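Local coordinates for pyocin S8 (PDB 6W0V), which is a bacteriocin of Pseudomonas aeruginosa whose nuclease domain, the part held in this chain, is an HNH-type endonuclease that probably kills target cells by cutting DNA, at residues Q11-N16 with G26-S31; A19-G24 with V116-M121; K43-F48 with A107-D112; I96-Q101 with D112-M117. The protein carries 1 engineered substitution. All blocks are in the same frame, centred on the assembly; numbering follows the deposited sequence.

Interaction 1 of 4, residues Q11-N16 with G26-S31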
loop_
_atom_site.group_PDB
_atom_site.type_symbol
_atom_site.label_atom_id
_atom_site.label_comp_id
_atom_site.label_asym_id
_atom_site.label_seq_id
_atom_site.Cartn_x
_atom_site.Cartn_y
_atom_site.Cartn_z
ATOM N N GLN A 11 1.056 11.007 -17.269
ATOM C CA GLN A 11 2.351 11.573 -17.707
ATOM C C GLN A 11 3.330 10.439 -17.935
ATOM O O GLN A 11 3.234 9.397 -17.288
ATOM C CB GLN A 11 2.897 12.541 -16.663
ATOM C CG GLN A 11 1.965 13.706 -16.379
ATOM C CD GLN A 11 1.788 14.555 -17.607
ATOM O OE1 GLN A 11 2.718 14.739 -18.388
ATOM N NE2 GLN A 11 0.581 15.062 -17.788
ATOM N N PRO A 12 4.307 10.628 -18.844
ATOM C CA PRO A 12 5.430 9.707 -18.951
ATOM C C PRO A 12 6.083 9.648 -17.567
ATOM O O PRO A 12 6.320 10.682 -16.959
ATOM C CB PRO A 12 6.339 10.321 -20.021
ATOM C CG PRO A 12 5.425 11.241 -20.800
ATOM C CD PRO A 12 4.411 11.744 -19.793
ATOM N N VAL A 13 6.273 8.435 -17.070
ATOM C CA VAL A 13 6.974 8.189 -15.786
ATOM C C VAL A 13 8.047 7.150 -16.073
ATOM O O VAL A 13 7.720 6.113 -16.678
ATOM C CB VAL A 13 6.000 7.726 -14.691
ATOM C CG1 VAL A 13 6.742 7.235 -13.462
ATOM C CG2 VAL A 13 5.009 8.820 -14.325
ATOM N N THR A 14 9.279 7.460 -15.692
ATOM C CA THR A 14 10.412 6.507 -15.705
ATOM C C THR A 14 10.955 6.421 -14.279
ATOM O O THR A 14 10.614 7.299 -13.453
ATOM C CB THR A 14 11.448 6.912 -16.760
ATOM O OG1 THR A 14 12.036 8.147 -16.355
ATOM C CG2 THR A 14 10.840 7.049 -18.139
ATOM N N GLY A 15 11.720 5.372 -14.002
ATOM C CA GLY A 15 12.360 5.157 -12.694
ATOM C C GLY A 15 11.338 5.024 -11.580
ATOM O O GLY A 15 10.220 4.516 -11.838
ATOM N N ASN A 16 11.710 5.468 -10.379
ATOM C CA ASN A 16 10.963 5.171 -9.135
ATOM C C ASN A 16 9.768 6.110 -9.067
ATOM O O ASN A 16 9.882 7.239 -8.552
ATOM C CB ASN A 16 11.825 5.268 -7.884
ATOM C CG ASN A 16 11.151 4.622 -6.693
ATOM O OD1 ASN A 16 9.926 4.582 -6.608
ATOM N ND2 ASN A 16 11.947 4.107 -5.773
ATOM N N GLY A 26 2.859 15.439 -5.144
ATOM C CA GLY A 26 2.861 13.994 -5.425
ATOM C C GLY A 26 3.266 13.751 -6.860
ATOM O O GLY A 26 3.973 14.599 -7.429
ATOM N N VAL A 27 2.856 12.631 -7.433
ATOM C CA VAL A 27 3.337 12.250 -8.785
ATOM C C VAL A 27 2.127 12.031 -9.665
ATOM O O VAL A 27 1.092 11.560 -9.211
ATOM C CB VAL A 27 4.260 11.023 -8.755
ATOM C CG1 VAL A 27 5.542 11.352 -8.015
ATOM C CG2 VAL A 27 3.580 9.802 -8.156
ATOM N N PRO A 28 2.269 12.317 -10.968
ATOM C CA PRO A 28 1.179 12.079 -11.892
ATOM C C PRO A 28 1.003 10.572 -12.077
ATOM O O PRO A 28 1.827 9.770 -11.643
ATOM C CB PRO A 28 1.653 12.762 -13.174
ATOM C CG PRO A 28 3.160 12.630 -13.105
ATOM C CD PRO A 28 3.492 12.792 -11.637
ATOM N N ILE A 29 -0.098 10.209 -12.694
ATOM C CA ILE A 29 -0.393 8.802 -13.052
ATOM C C ILE A 29 0.457 8.482 -14.262
ATOM O O ILE A 29 0.471 9.229 -15.228
ATOM C CB ILE A 29 -1.889 8.626 -13.337
ATOM C CG1 ILE A 29 -2.737 9.143 -12.172
ATOM C CG2 ILE A 29 -2.202 7.185 -13.693
ATOM C CD1 ILE A 29 -2.127 8.909 -10.794
ATOM N N PRO A 30 1.227 7.383 -14.234
ATOM C CA PRO A 30 2.036 7.009 -15.381
ATOM C C PRO A 30 1.125 6.815 -16.593
ATOM O O PRO A 30 0.060 6.226 -16.463
ATOM C CB PRO A 30 2.698 5.699 -14.961
ATOM C CG PRO A 30 2.661 5.748 -13.452
ATOM C CD PRO A 30 1.366 6.450 -13.110
ATOM N N SER A 31 1.570 7.309 -17.737
ATOM C CA SER A 31 0.806 7.218 -18.999
ATOM C C SER A 31 0.418 5.762 -19.279
ATOM O O SER A 31 -0.712 5.542 -19.727
ATOM C CB SER A 31 1.566 7.837 -20.124
ATOM O OG SER A 31 2.843 7.252 -20.259
HETATM O O HOH W 1 5.461 6.335 -18.547
#

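Interaction 2 of 4, residues A19-G24 with V116-M121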
loop_
_atom_site.group_PDB
_atom_site.type_symbol
_atom_site.label_atom_id
_atom_site.label_comp_id
_atom_site.label_asym_id
_atom_site.label_seq_id
_atom_site.Cartn_x
_atom_site.Cartn_y
_atom_site.Cartn_z
ATOM N N ALA A 19 8.654 7.659 -5.749
ATOM C CA ALA A 19 9.703 8.420 -5.030
ATOM C C ALA A 19 9.185 9.841 -4.766
ATOM O O ALA A 19 9.372 10.334 -3.642
ATOM C CB ALA A 19 10.994 8.428 -5.807
ATOM N N GLY A 20 8.522 10.448 -5.754
ATOM C CA GLY A 20 8.021 11.835 -5.681
ATOM C C GLY A 20 6.689 11.950 -4.953
ATOM O O GLY A 20 6.255 13.096 -4.715
ATOM N N ALA A 21 6.051 10.825 -4.610
ATOM C CA ALA A 21 4.725 10.800 -3.945
ATOM C C ALA A 21 4.822 11.473 -2.576
ATOM O O ALA A 21 3.793 11.950 -2.081
ATOM C CB ALA A 21 4.200 9.393 -3.824
ATOM N N SER A 22 6.026 11.520 -2.003
ATOM C CA SER A 22 6.307 12.023 -0.639
ATOM C C SER A 22 6.727 13.493 -0.676
ATOM O O SER A 22 7.214 13.988 0.355
ATOM C CB SER A 22 7.378 11.188 -0.007
ATOM O OG SER A 22 8.548 11.202 -0.811
ATOM N N GLN A 23 6.528 14.174 -1.802
ATOM C CA GLN A 23 6.961 15.583 -1.961
ATOM C C GLN A 23 5.886 16.371 -2.696
ATOM O O GLN A 23 5.268 15.795 -3.604
ATOM C CB GLN A 23 8.266 15.649 -2.744
ATOM C CG GLN A 23 9.454 15.115 -1.964
ATOM C CD GLN A 23 10.226 14.109 -2.779
ATOM O OE1 GLN A 23 9.991 12.907 -2.691
ATOM N NE2 GLN A 23 11.132 14.601 -3.608
ATOM N N GLY A 24 5.723 17.637 -2.306
ATOM C CA GLY A 24 4.864 18.640 -2.962
ATOM C C GLY A 24 3.539 18.058 -3.413
ATOM O O GLY A 24 2.780 17.560 -2.561
ATOM N N VAL A 116 -0.544 10.674 -7.234
ATOM C CA VAL A 116 -0.332 9.734 -6.115
ATOM C C VAL A 116 0.530 10.451 -5.085
ATOM O O VAL A 116 1.506 11.108 -5.452
ATOM C CB VAL A 116 0.230 8.401 -6.596
ATOM C CG1 VAL A 116 0.504 7.489 -5.412
ATOM C CG2 VAL A 116 -0.739 7.764 -7.566
ATOM N N MET A 117 0.094 10.368 -3.841
ATOM C CA MET A 117 0.722 11.082 -2.721
ATOM C C MET A 117 0.836 10.106 -1.571
ATOM O O MET A 117 -0.011 9.229 -1.438
ATOM C CB MET A 117 -0.150 12.247 -2.270
ATOM C CG MET A 117 -0.377 13.246 -3.349
ATOM S SD MET A 117 -1.267 14.597 -2.633
ATOM C CE MET A 117 -0.868 15.894 -3.800
ATOM N N THR A 118 1.834 10.296 -0.740
ATOM C CA THR A 118 1.830 9.644 0.575
ATOM C C THR A 118 0.781 10.344 1.418
ATOM O O THR A 118 0.451 11.500 1.166
ATOM C CB THR A 118 3.206 9.738 1.211
ATOM O OG1 THR A 118 3.450 11.134 1.393
ATOM C CG2 THR A 118 4.259 9.077 0.352
ATOM N N PRO A 119 0.233 9.664 2.436
ATOM C CA PRO A 119 -0.690 10.305 3.366
ATOM C C PRO A 119 -0.103 11.596 3.935
ATOM O O PRO A 119 -0.827 12.550 4.080
ATOM C CB PRO A 119 -0.848 9.239 4.445
ATOM C CG PRO A 119 -0.729 7.954 3.671
ATOM C CD PRO A 119 0.375 8.225 2.677
ATOM N N LYS A 120 1.189 11.573 4.261
ATOM C CA LYS A 120 1.889 12.730 4.865
ATOM C C LYS A 120 1.733 13.931 3.936
ATOM O O LYS A 120 1.416 15.023 4.428
ATOM C CB LYS A 120 3.364 12.409 5.093
ATOM C CG LYS A 120 4.153 13.506 5.782
ATOM C CD LYS A 120 5.636 13.215 5.823
ATOM C CE LYS A 120 6.473 14.454 6.061
ATOM N NZ LYS A 120 6.236 15.497 5.033
ATOM N N MET A 121 1.946 13.733 2.637
ATOM C CA MET A 121 1.792 14.822 1.645
ATOM C C MET A 121 0.303 15.100 1.451
ATOM O O MET A 121 -0.082 16.274 1.426
ATOM C CB MET A 121 2.426 14.455 0.302
ATOM C CG MET A 121 3.931 14.618 0.292
ATOM S SD MET A 121 4.495 16.117 1.154
ATOM C CE MET A 121 3.495 17.370 0.354
#

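Interaction 3 of 4, residues K43-F48 with A107-D112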
loop_
_atom_site.group_PDB
_atom_site.type_symbol
_atom_site.label_atom_id
_atom_site.label_comp_id
_atom_site.label_asym_id
_atom_site.label_seq_id
_atom_site.Cartn_x
_atom_site.Cartn_y
_atom_site.Cartn_z
ATOM N N LYS A 43 -17.134 1.607 -11.694
ATOM C CA LYS A 43 -18.446 1.546 -11.019
ATOM C C LYS A 43 -18.411 2.453 -9.803
ATOM O O LYS A 43 -19.457 2.752 -9.257
ATOM C CB LYS A 43 -18.759 0.105 -10.634
ATOM C CG LYS A 43 -18.867 -0.838 -11.818
ATOM C CD LYS A 43 -19.729 -0.306 -12.923
ATOM C CE LYS A 43 -21.113 0.071 -12.445
ATOM N NZ LYS A 43 -21.857 -1.095 -11.911
ATOM N N SER A 44 -17.210 2.800 -9.363
ATOM C CA SER A 44 -16.988 3.524 -8.102
ATOM C C SER A 44 -15.539 3.949 -8.053
ATOM O O SER A 44 -14.719 3.450 -8.857
ATOM C CB SER A 44 -17.300 2.672 -6.923
ATOM O OG SER A 44 -16.346 1.633 -6.836
ATOM N N TRP A 45 -15.235 4.798 -7.096
ATOM C CA TRP A 45 -13.836 5.176 -6.847
ATOM C C TRP A 45 -13.053 3.913 -6.492
ATOM O O TRP A 45 -11.963 3.713 -7.033
ATOM C CB TRP A 45 -13.736 6.213 -5.741
ATOM C CG TRP A 45 -12.292 6.514 -5.548
ATOM C CD1 TRP A 45 -11.499 6.205 -4.486
ATOM C CD2 TRP A 45 -11.436 7.068 -6.550
ATOM N NE1 TRP A 45 -10.214 6.591 -4.741
ATOM C CE2 TRP A 45 -10.144 7.131 -5.994
ATOM C CE3 TRP A 45 -11.647 7.573 -7.838
ATOM C CZ2 TRP A 45 -9.062 7.654 -6.693
ATOM C CZ3 TRP A 45 -10.573 8.084 -8.530
ATOM C CH2 TRP A 45 -9.299 8.126 -7.961
ATOM N N ARG A 46 -13.618 3.081 -5.630
ATOM C CA ARG A 46 -12.964 1.814 -5.258
ATOM C C ARG A 46 -12.601 1.046 -6.523
ATOM O O ARG A 46 -11.478 0.587 -6.651
ATOM C CB ARG A 46 -13.893 0.970 -4.405
ATOM C CG ARG A 46 -13.339 -0.425 -4.207
ATOM C CD ARG A 46 -14.294 -1.219 -3.382
ATOM N NE ARG A 46 -13.692 -2.508 -3.167
ATOM C CZ ARG A 46 -14.168 -3.420 -2.343
ATOM N NH1 ARG A 46 -15.271 -3.187 -1.656
ATOM N NH2 ARG A 46 -13.523 -4.562 -2.204
ATOM N N ASP A 47 -13.536 0.919 -7.451
ATOM C CA ASP A 47 -13.295 0.125 -8.673
ATOM C C ASP A 47 -12.113 0.734 -9.423
ATOM O O ASP A 47 -11.171 0.045 -9.811
ATOM C CB ASP A 47 -14.553 0.128 -9.519
ATOM C CG ASP A 47 -14.428 -0.655 -10.795
ATOM O OD1 ASP A 47 -13.540 -1.502 -10.887
ATOM O OD2 ASP A 47 -15.234 -0.409 -11.670
ATOM N N PHE A 48 -12.116 2.044 -9.563
ATOM C CA PHE A 48 -11.023 2.734 -10.262
ATOM C C PHE A 48 -9.727 2.503 -9.501
ATOM O O PHE A 48 -8.718 2.191 -10.112
ATOM C CB PHE A 48 -11.315 4.224 -10.342
ATOM C CG PHE A 48 -10.198 4.984 -10.992
ATOM C CD1 PHE A 48 -10.158 5.148 -12.364
ATOM C CD2 PHE A 48 -9.178 5.516 -10.230
ATOM C CE1 PHE A 48 -9.114 5.833 -12.962
ATOM C CE2 PHE A 48 -8.137 6.199 -10.829
ATOM C CZ PHE A 48 -8.117 6.377 -12.192
ATOM N N ALA A 107 -12.908 16.240 -11.637
ATOM C CA ALA A 107 -13.353 15.004 -12.312
ATOM C C ALA A 107 -12.805 13.825 -11.512
ATOM O O ALA A 107 -11.578 13.763 -11.310
ATOM C CB ALA A 107 -12.887 14.991 -13.743
ATOM N N VAL A 108 -13.696 12.974 -11.014
ATOM C CA VAL A 108 -13.319 11.822 -10.154
ATOM C C VAL A 108 -12.390 10.918 -10.962
ATOM O O VAL A 108 -11.397 10.438 -10.421
ATOM C CB VAL A 108 -14.547 11.035 -9.672
ATOM C CG1 VAL A 108 -14.120 9.814 -8.877
ATOM C CG2 VAL A 108 -15.507 11.897 -8.869
ATOM N N TYR A 109 -12.718 10.657 -12.216
ATOM C CA TYR A 109 -12.011 9.628 -13.008
ATOM C C TYR A 109 -11.165 10.273 -14.092
ATOM O O TYR A 109 -10.746 9.558 -15.018
ATOM C CB TYR A 109 -12.995 8.644 -13.619
ATOM C CG TYR A 109 -13.897 7.990 -12.617
ATOM C CD1 TYR A 109 -13.402 7.068 -11.712
ATOM C CD2 TYR A 109 -15.243 8.298 -12.565
ATOM C CE1 TYR A 109 -14.235 6.446 -10.806
ATOM C CE2 TYR A 109 -16.093 7.681 -11.668
ATOM C CZ TYR A 109 -15.584 6.750 -10.784
ATOM O OH TYR A 109 -16.407 6.143 -9.890
ATOM N N ASP A 110 -10.904 11.573 -13.985
ATOM C CA ASP A 110 -9.937 12.177 -14.919
ATOM C C ASP A 110 -8.556 11.904 -14.349
ATOM O O ASP A 110 -8.183 12.465 -13.304
ATOM C CB ASP A 110 -10.142 13.646 -15.241
ATOM C CG ASP A 110 -9.207 14.000 -16.382
ATOM O OD1 ASP A 110 -8.033 14.164 -16.093
ATOM O OD2 ASP A 110 -9.644 14.003 -17.573
ATOM N N ILE A 111 -7.845 11.059 -15.071
ATOM C CA ILE A 111 -6.503 10.576 -14.684
ATOM C C ILE A 111 -5.567 11.774 -14.551
ATOM O O ILE A 111 -4.702 11.750 -13.690
ATOM C CB ILE A 111 -6.029 9.548 -15.711
ATOM C CG1 ILE A 111 -6.957 8.331 -15.693
ATOM C CG2 ILE A 111 -4.584 9.163 -15.464
ATOM C CD1 ILE A 111 -6.919 7.532 -16.949
ATOM N N ASP A 112 -5.753 12.813 -15.352
ATOM C CA ASP A 112 -4.862 13.994 -15.306
ATOM C C ASP A 112 -5.207 14.845 -14.088
ATOM O O ASP A 112 -4.428 15.753 -13.767
ATOM C CB ASP A 112 -4.935 14.764 -16.618
ATOM C CG ASP A 112 -4.457 13.903 -17.767
ATOM O OD1 ASP A 112 -3.439 13.227 -17.587
ATOM O OD2 ASP A 112 -5.107 13.897 -18.807
#

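Interaction 4 of 4, residues I96-Q101 with D112-M117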
loop_
_atom_site.group_PDB
_atom_site.type_symbol
_atom_site.label_atom_id
_atom_site.label_comp_id
_atom_site.label_asym_id
_atom_site.label_seq_id
_atom_site.Cartn_x
_atom_site.Cartn_y
_atom_site.Cartn_z
ATOM N N ILE A 96 -4.496 8.267 -3.941
ATOM C CA ILE A 96 -4.744 8.875 -5.265
ATOM C C ILE A 96 -5.511 10.157 -4.988
ATOM O O ILE A 96 -6.642 10.059 -4.519
ATOM C CB ILE A 96 -5.504 7.907 -6.170
ATOM C CG1 ILE A 96 -4.753 6.586 -6.328
ATOM C CG2 ILE A 96 -5.786 8.575 -7.499
ATOM C CD1 ILE A 96 -5.576 5.498 -6.949
ATOM N N HIS A 97 -4.852 11.289 -5.184
ATOM C CA HIS A 97 -5.370 12.622 -4.820
ATOM C C HIS A 97 -6.007 13.237 -6.054
ATOM O O HIS A 97 -5.410 13.165 -7.131
ATOM C CB HIS A 97 -4.249 13.504 -4.289
ATOM C CG HIS A 97 -4.700 14.896 -4.043
ATOM N ND1 HIS A 97 -5.660 15.191 -3.095
ATOM C CD2 HIS A 97 -4.340 16.062 -4.617
ATOM C CE1 HIS A 97 -5.861 16.491 -3.087
ATOM N NE2 HIS A 97 -5.068 17.044 -4.013
ATOM N N HIS A 98 -7.188 13.806 -5.878
ATOM C CA HIS A 98 -7.855 14.633 -6.907
ATOM C C HIS A 98 -7.321 16.051 -6.784
ATOM O O HIS A 98 -7.615 16.694 -5.765
ATOM C CB HIS A 98 -9.354 14.549 -6.727
ATOM C CG HIS A 98 -9.849 13.216 -7.135
ATOM N ND1 HIS A 98 -10.003 12.190 -6.240
ATOM C CD2 HIS A 98 -10.180 12.735 -8.350
ATOM C CE1 HIS A 98 -10.454 11.133 -6.884
ATOM N NE2 HIS A 98 -10.581 11.448 -8.177
ATOM N N VAL A 99 -6.523 16.476 -7.759
ATOM C CA VAL A 99 -5.804 17.781 -7.726
ATOM C C VAL A 99 -6.852 18.883 -7.615
ATOM O O VAL A 99 -6.747 19.725 -6.706
ATOM C CB VAL A 99 -4.907 17.971 -8.959
ATOM C CG1 VAL A 99 -4.306 19.367 -8.999
ATOM C CG2 VAL A 99 -3.817 16.919 -8.998
ATOM N N VAL A 100 -7.822 18.862 -8.521
ATOM C CA VAL A 100 -9.065 19.665 -8.376
ATOM C C VAL A 100 -10.021 18.787 -7.580
ATOM O O VAL A 100 -10.353 17.684 -8.052
ATOM C CB VAL A 100 -9.668 20.089 -9.725
ATOM C CG1 VAL A 100 -10.986 20.820 -9.531
ATOM C CG2 VAL A 100 -8.694 20.930 -10.532
ATOM N N GLN A 101 -10.420 19.256 -6.409
ATOM C CA GLN A 101 -11.280 18.479 -5.494
ATOM C C GLN A 101 -12.617 18.214 -6.188
ATOM O O GLN A 101 -13.132 19.110 -6.892
ATOM C CB GLN A 101 -11.409 19.227 -4.174
ATOM C CG GLN A 101 -10.071 19.373 -3.467
ATOM C CD GLN A 101 -10.164 20.222 -2.224
ATOM O OE1 GLN A 101 -11.250 20.548 -1.750
ATOM N NE2 GLN A 101 -9.013 20.590 -1.684
ATOM N N ASP A 112 -5.753 12.813 -15.352
ATOM C CA ASP A 112 -4.862 13.994 -15.306
ATOM C C ASP A 112 -5.207 14.845 -14.088
ATOM O O ASP A 112 -4.428 15.753 -13.767
ATOM C CB ASP A 112 -4.935 14.764 -16.618
ATOM C CG ASP A 112 -4.457 13.903 -17.767
ATOM O OD1 ASP A 112 -3.439 13.227 -17.587
ATOM O OD2 ASP A 112 -5.107 13.897 -18.807
ATOM N N ASN A 113 -6.314 14.540 -13.419
ATOM C CA ASN A 113 -6.699 15.210 -12.157
ATOM C C ASN A 113 -6.160 14.420 -10.964
ATOM O O ASN A 113 -6.476 14.783 -9.822
ATOM C CB ASN A 113 -8.210 15.363 -12.039
ATOM C CG ASN A 113 -8.582 16.296 -10.912
ATOM O OD1 ASN A 113 -7.892 17.284 -10.672
ATOM N ND2 ASN A 113 -9.649 15.970 -10.204
ATOM N N LEU A 114 -5.391 13.365 -11.219
ATOM C CA LEU A 114 -4.940 12.478 -10.127
ATOM C C LEU A 114 -3.451 12.656 -9.909
ATOM O O LEU A 114 -2.693 12.744 -10.874
ATOM C CB LEU A 114 -5.257 11.027 -10.462
ATOM C CG LEU A 114 -6.713 10.773 -10.830
ATOM C CD1 LEU A 114 -6.909 9.307 -11.152
ATOM C CD2 LEU A 114 -7.652 11.221 -9.720
ATOM N N ARG A 115 -3.084 12.637 -8.643
ATOM C CA ARG A 115 -1.677 12.559 -8.226
ATOM C C ARG A 115 -1.600 11.455 -7.204
ATOM O O ARG A 115 -2.498 11.366 -6.377
ATOM C CB ARG A 115 -1.229 13.858 -7.568
ATOM C CG ARG A 115 -1.375 15.060 -8.471
ATOM C CD ARG A 115 -0.549 14.865 -9.699
ATOM N NE ARG A 115 0.865 15.097 -9.480
ATOM C CZ ARG A 115 1.656 15.577 -10.430
ATOM N NH1 ARG A 115 2.947 15.751 -10.213
ATOM N NH2 ARG A 115 1.146 15.887 -11.606
ATOM N N VAL A 116 -0.544 10.674 -7.234
ATOM C CA VAL A 116 -0.332 9.734 -6.115
ATOM C C VAL A 116 0.530 10.451 -5.085
ATOM O O VAL A 116 1.506 11.108 -5.452
ATOM C CB VAL A 116 0.230 8.401 -6.596
ATOM C CG1 VAL A 116 0.504 7.489 -5.412
ATOM C CG2 VAL A 116 -0.739 7.764 -7.566
ATOM N N MET A 117 0.094 10.368 -3.841
ATOM C CA MET A 117 0.722 11.082 -2.721
ATOM C C MET A 117 0.836 10.106 -1.571
ATOM O O MET A 117 -0.011 9.229 -1.438
ATOM C CB MET A 117 -0.150 12.247 -2.270
ATOM C CG MET A 117 -0.377 13.246 -3.349
ATOM S SD MET A 117 -1.267 14.597 -2.633
ATOM C CE MET A 117 -0.868 15.894 -3.800
#

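Interaction 1 of 4, residues Q11-N16 with G26-S31
Gln11 pairs with Pro30 in a single beta bridge, CA to CA 5.1 Å, which ties the extended 11-13 run of the N-terminal loop to the exit of short strand 27-28, an edge strand of the three-stranded sheet in this HNH nuclease domain. Gln11 serves as both donor and acceptor. Its N reaches Ile29 O at 2.8 Å, almost along the C=O axis, whereas its O takes the Ser31 N-H at 2.7 Å from above the carbonyl plane, a more bent bond. Pro30 is the N-cap of helix 31-37, so that second bond grips an N-H in the first residue of the helix.

Prolines supply the apolar surface. Gln11 CG stands anti to its carbonyl carbon (chi1 -59°), so that CB and CG cross Pro28 CB and CG at about a right angle, with Gln11 CG 3.4 Å from Pro28 CB; the bend at chi2 (-64°) then carries the amide off. Val13 instead lies alongside Pro30, the two pointing the same way, and its CB comes within 3.9 Å of Pro30 CB. Trp17 lines the same proline run: its side chain touches Pro30, and its NE1 bonds to Pro28 O. A water links the two segments, accepting from Val13 N at 2.7 Å and, in a longer bond, from Ser31 OG at 3.3 Å.

Interaction 2 of 4, residues A19-G24 with V116-M121
The turn of residues 19-24, whose first three residues have helical torsions without the regular helical bonds, meets the backbone exactly where strand 114-117 gives way to helix 119-122; Ala21 and Met117 approach to 4.2 Å between CA atoms. This strand-to-helix junction belongs to the beta-beta-alpha unit of the HNH fold. One backbone hydrogen bond spans the two segments: Thr118 N donates to Ala21 O at 2.9 Å, nearly straight at the hydrogen (161°) but arriving from above the carbonyl plane. The same oxygen lies 3.3 Å from Met117 CA in a CA-H...O contact, so one carbonyl meets two successive residues at the end of the strand.

Ala21 CB points into the junction and rests on Val116 O at 3.6 Å. Thr118 is the N-cap of the helix. With chi1 at 63°, OG1 occupies the crowded position between backbone N and carbonyl carbon, and there accepts from Met121 N in a long capping bond of 3.3 Å; the main partner of this hydroxyl is Glu86 OE2. The same torsion turns Thr118 CG2 to Ser22, 3.8 Å from its CB. Met121 supplies the remaining contact. Bent at both chi2 and chi3, its chain curls back over the turn, carrying SD past Ser22 O and the terminal methyl to the glycine beyond, where Met121 CE ends beside Gly24 O.

Interaction 3 of 4, residues K43-F48 with A107-D112
The Tyr109 ring has Val108 CG1 over the centre of one face, 3.8 Å above its plane, while Phe48 CB and the Ser44 backbone lie at its edge. Here the first turn of helix 45-57 packs against the loop joining the two strands of the HNH beta-beta-alpha motif. Phe48, its CG anti to the backbone N (chi1 177°), runs alongside Tyr109 with the two tips pointing opposite ways; the rings meet obliquely, planes at 54°, with Phe48 CB 3.7 Å from Tyr109 CE1. Ile111 CG1 sits at the Phe48 edge, 4.2 Å from CZ.

Trp45 crosses Val108 with the six-membered part of its indole. Its CE3 lies 3.5 Å from Val108 CG1, and CZ3 comes to 3.1 Å from Val108 O. Tyr109 OH reaches as far as the Ser44 backbone without bonding to it; its hydrogen-bond partner is Glu2 O.

Bonds within the 43-48 segment cap the helix start, and Asp1 OD1 takes the Trp45 N-H. Ser44 OG, the N-cap, accepts from Asp47 N at 3.0 Å, while Asp47 OD2 turns its anti lone pair to Lys43 N at 2.8 Å.

Interaction 4 of 4, residues I96-Q101 with D112-M117
Asn113 holds its CG anti to the backbone N (chi1 -168°), which swings the carboxamide across to the chain leaving strand 95-98, while His98, with CG beside its own N (chi1 -72°), sends its ring along Leu114. The two strands form the antiparallel hairpin of the HNH motif. His97 and Arg115 make its hydrogen-bonded pair, His97 N to Arg115 O at 2.6 Å being the straighter of the two bonds; Ile96-Val116 and His98-Leu114 flank it as non-hydrogen-bonded pairs.

Beyond the strand ends Asn113 grips with both backbone and side chain. Its O accepts from Val99 N at 2.7 Å. OD1 offers a lone pair to Val100 N at 2.7 Å, and ND2 returns a bond of 2.8 Å to Val100 O, which lies in the plane of the amide. A further bond from ND2 to Ala107 O occupies the amide nitrogen twice, so the bonds at OD1 and ND2 fix the rotation of the amide about chi2 and which end is oxygen.

On the Ile96, His98, Leu114 and Val116 face, Leu114 CD2 lies over one face of the His98 imidazole, and Asn113 ND2 stands at the ring edge. On the face of His97 and Arg115, Met117 SD approaches the His97 ring obliquely, 4.2 Å from its centroid. His98 NE2 bonds to the Val108 carbonyl, so it should carry the proton. That would favour a lone pair on ND1, consistent with the general-base role proposed for the equivalent histidine in related HNH nucleases.

How the interactions relate
From the N terminus, interaction 1 closes first, a short loop bringing residues 11-13 back to the exit of strand 27-28. Interaction 2 crosses it: 19-24 lies within that loop, yet its partner 116-121 comes more than ninety residues later. Interaction 3 is nested inside the long loop so closed, joining the start of helix 45-57 to the turn before strand 114-117. Interaction 4 crosses interaction 3, and ends on the same strand as interaction 2, sharing Val116 and Met117. In the sheet, strand 114-117 lies between 27-28 and 95-98, with Val27 O bonded to Val116 N. Interactions 3 and 4 join through the packing of Phe48 on Leu114 and share Asp112.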